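Local coordinates for protein transcriptional regulator, MarR family (Listeria monocytogenes str. 4b, PDB 2QWW) that probably binds DNA as a MarR-family transcriptional regulator, acting as a repressor of multiple-antibiotic-resistance type, at residues A45-I50 with D77-L82. Numbering follows the deposited sequence.
Sequences AMINVI and DGLISL
Met-46 and Ile-47 meet Leu-79 through aliphatic branches and selenium; no flat side-chain group has a face or edge in this contact. The amide of Asn-48 and the carboxylate of Asp-77 bond to other parts of the chain: Asn-48 OD1 to Ser-111 OG, and Asp-77 OD1 to Asn-94 ND2. Leu-79 reaches across with its CD1 methyl, which sits between the two partners. On one side is Met-46, a selenomethionine, whose SE lies 3.6 Å from Leu-79 CD1. Met-46 CG is equally close to that methyl. CG of Met-46 is anti to the backbone N (chi1 178°), which sends the chain out toward helix 69-81 before it bends at chi3. On the other side, Ile-47 CD1 is 3.8 Å from Leu-79 CD1. The second methyl of Leu-79, CD2, also reaches Ile-47 CD1, at 4.0 Å. The helices are not in close backbone contact here: CA of Ile-47 and CA of Leu-79 are 8.3 Å apart. The fold is a winged helix-turn-helix. By analogy with other MarR proteins, helix 69-81 is probably the recognition helix, and here helix 41-52 packs on it through Leu-79, near its C-terminal end. All three touching residues are buried. Leu-84 packs on both Ile-47 and Leu-79, while Leu-65 and Ile-67 touch Met-46. Val-85 of strand 85-87 touches Leu-79, joining the wing sheet to the same apolar core. Near the end of helix 69-81, Ser-81 OG donates to Asp-77 O at 3.0 Å. The hydroxyl comes from above the carbonyl plane, 39° out of it. Ser-81 N gives Asp-77 O a second bond, of 2.8 Å.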
ATOM      1  N   ALA A  45      11.286   2.289   0.416  1.00 33.63           N
ATOM      2  CA  ALA A  45      10.873   1.028  -0.185  1.00 35.45           C
ATOM      3  C   ALA A  45      12.103   0.290  -0.721  1.00 36.58           C
ATOM      4  O   ALA A  45      12.262  -0.917  -0.513  1.00 37.48           O
ATOM      5  CB  ALA A  45       9.877   1.271  -1.292  1.00 38.09           C
HETATM    6  N   MSE A  46      12.983   1.032  -1.390  1.00 36.68           N
HETATM    7  CA  MSE A  46      14.241   0.492  -1.932  1.00 34.74           C
HETATM    8  C   MSE A  46      15.133  -0.033  -0.822  1.00 35.36           C
HETATM    9  O   MSE A  46      15.651  -1.146  -0.908  1.00 33.93           O
HETATM   10  CB  MSE A  46      14.961   1.585  -2.721  1.00 34.70           C
HETATM   11  CG  MSE A  46      16.330   1.211  -3.333  1.00 37.27           C
HETATM   12 SE   MSE A  46      17.008   2.491  -4.719  0.75 31.57          SE
HETATM   13  CE  MSE A  46      15.634   2.304  -5.974  1.00 38.62           C
ATOM     14  N   ILE A  47      15.304   0.780   0.219  1.00 36.82           N
ATOM     15  CA  ILE A  47      16.128   0.425   1.375  1.00 36.35           C
ATOM     16  C   ILE A  47      15.652  -0.886   1.970  1.00 36.92           C
ATOM     17  O   ILE A  47      16.454  -1.751   2.271  1.00 35.45           O
ATOM     18  CB  ILE A  47      16.067   1.503   2.480  1.00 36.77           C
ATOM     19  CG1 ILE A  47      16.733   2.801   2.025  1.00 39.84           C
ATOM     20  CG2 ILE A  47      16.759   1.022   3.757  1.00 36.95           C
ATOM     21  CD1 ILE A  47      18.232   2.798   2.046  1.00 43.50           C
ATOM     22  N   ASN A  48      14.336  -1.023   2.097  1.00 39.31           N
ATOM     23  CA  ASN A  48      13.717  -2.205   2.673  1.00 41.08           C
ATOM     24  C   ASN A  48      13.879  -3.475   1.825  1.00 40.84           C
ATOM     25  O   ASN A  48      14.109  -4.556   2.373  1.00 42.09           O
ATOM     26  CB  ASN A  48      12.251  -1.905   3.002  1.00 40.58           C
ATOM     27  CG  ASN A  48      12.108  -0.875   4.144  1.00 43.33           C
ATOM     28  OD1 ASN A  48      12.921  -0.847   5.073  1.00 46.16           O
ATOM     29  ND2 ASN A  48      11.065  -0.035   4.073  1.00 42.79           N
ATOM     30  N   VAL A  49      13.787  -3.335   0.511  1.00 39.52           N
ATOM     31  CA  VAL A  49      14.043  -4.442  -0.397  1.00 39.02           C
ATOM     32  C   VAL A  49      15.498  -4.870  -0.261  1.00 38.71           C
ATOM     33  O   VAL A  49      15.789  -6.049  -0.145  1.00 38.98           O
ATOM     34  CB  VAL A  49      13.795  -4.055  -1.854  1.00 38.48           C
ATOM     35  CG1 VAL A  49      14.332  -5.117  -2.802  1.00 40.84           C
ATOM     36  CG2 VAL A  49      12.290  -3.799  -2.119  1.00 40.30           C
ATOM     37  N   ILE A  50      16.412  -3.909  -0.245  1.00 38.90           N
ATOM     38  CA  ILE A  50      17.846  -4.227  -0.160  1.00 38.38           C
ATOM     39  C   ILE A  50      18.196  -4.889   1.177  1.00 39.87           C
ATOM     40  O   ILE A  50      19.138  -5.696   1.270  1.00 41.29           O
ATOM     41  CB  ILE A  50      18.726  -2.964  -0.419  1.00 37.46           C
ATOM     42  CG1 ILE A  50      18.497  -2.423  -1.828  1.00 37.80           C
ATOM     43  CG2 ILE A  50      20.191  -3.279  -0.282  1.00 37.01           C
ATOM     44  CD1 ILE A  50      19.196  -1.090  -2.107  1.00 38.18           C
ATOM     45  N   ASP A  77      21.963   5.765  -7.022  1.00 33.85           N
ATOM     46  CA  ASP A  77      23.137   6.621  -6.848  1.00 34.51           C
ATOM     47  C   ASP A  77      22.930   7.581  -5.662  1.00 30.60           C
ATOM     48  O   ASP A  77      23.862   7.858  -4.920  1.00 27.00           O
ATOM     49  CB  ASP A  77      23.499   7.380  -8.131  1.00 36.99           C
ATOM     50  CG  ASP A  77      24.998   7.665  -8.228  1.00 44.46           C
ATOM     51  OD1 ASP A  77      25.643   7.940  -7.190  1.00 55.25           O
ATOM     52  OD2 ASP A  77      25.549   7.597  -9.352  1.00 58.07           O
ATOM     53  N   GLY A  78      21.693   8.035  -5.470  1.00 29.31           N
ATOM     54  CA  GLY A  78      21.338   8.875  -4.329  1.00 29.98           C
ATOM     55  C   GLY A  78      21.565   8.170  -2.994  1.00 30.15           C
ATOM     56  O   GLY A  78      22.154   8.740  -2.083  1.00 30.03           O
ATOM     57  N   LEU A  79      21.112   6.925  -2.877  1.00 29.89           N
ATOM     58  CA  LEU A  79      21.320   6.160  -1.658  1.00 30.03           C
ATOM     59  C   LEU A  79      22.769   5.853  -1.432  1.00 29.93           C
ATOM     60  O   LEU A  79      23.165   5.680  -0.297  1.00 30.27           O
ATOM     61  CB  LEU A  79      20.529   4.864  -1.647  1.00 32.13           C
ATOM     62  CG  LEU A  79      19.011   4.967  -1.683  1.00 34.16           C
ATOM     63  CD1 LEU A  79      18.453   3.573  -1.630  1.00 36.60           C
ATOM     64  CD2 LEU A  79      18.492   5.799  -0.532  1.00 33.21           C
ATOM     65  N   ILE A  80      23.562   5.756  -2.500  1.00 31.51           N
ATOM     66  CA  ILE A  80      25.023   5.595  -2.354  1.00 31.88           C
ATOM     67  C   ILE A  80      25.657   6.921  -1.896  1.00 31.60           C
ATOM     68  O   ILE A  80      26.583   6.924  -1.052  1.00 29.75           O
ATOM     69  CB  ILE A  80      25.698   5.133  -3.670  1.00 32.74           C
ATOM     70  CG1 ILE A  80      25.286   3.703  -3.999  1.00 34.77           C
ATOM     71  CG2 ILE A  80      27.224   5.178  -3.548  1.00 36.49           C
ATOM     72  CD1 ILE A  80      25.648   3.260  -5.375  1.00 38.49           C
ATOM     73  N   SER A  81      25.184   8.043  -2.451  1.00 30.95           N
ATOM     74  CA  SER A  81      25.696   9.370  -2.042  1.00 32.86           C
ATOM     75  C   SER A  81      25.479   9.586  -0.546  1.00 32.50           C
ATOM     76  O   SER A  81      26.373  10.074   0.135  1.00 32.79           O
ATOM     77  CB  SER A  81      25.048  10.527  -2.813  1.00 32.49           C
ATOM     78  OG  SER A  81      25.251  10.419  -4.212  1.00 35.02           O
ATOM     79  N   LEU A  82      24.312   9.189  -0.043  1.00 31.56           N
ATOM     80  CA  LEU A  82      23.965   9.316   1.382  1.00 31.42           C
ATOM     81  C   LEU A  82      24.589   8.271   2.320  1.00 32.73           C
ATOM     82  O   LEU A  82      24.289   8.264   3.513  1.00 29.47           O
ATOM     83  CB  LEU A  82      22.448   9.245   1.546  1.00 31.08           C
ATOM     84  CG  LEU A  82      21.655  10.360   0.868  1.00 32.06           C
ATOM     85  CD1 LEU A  82      20.193  10.080   1.026  1.00 33.18           C
ATOM     86  CD2 LEU A  82      22.028  11.724   1.461  1.00 33.94           C
TER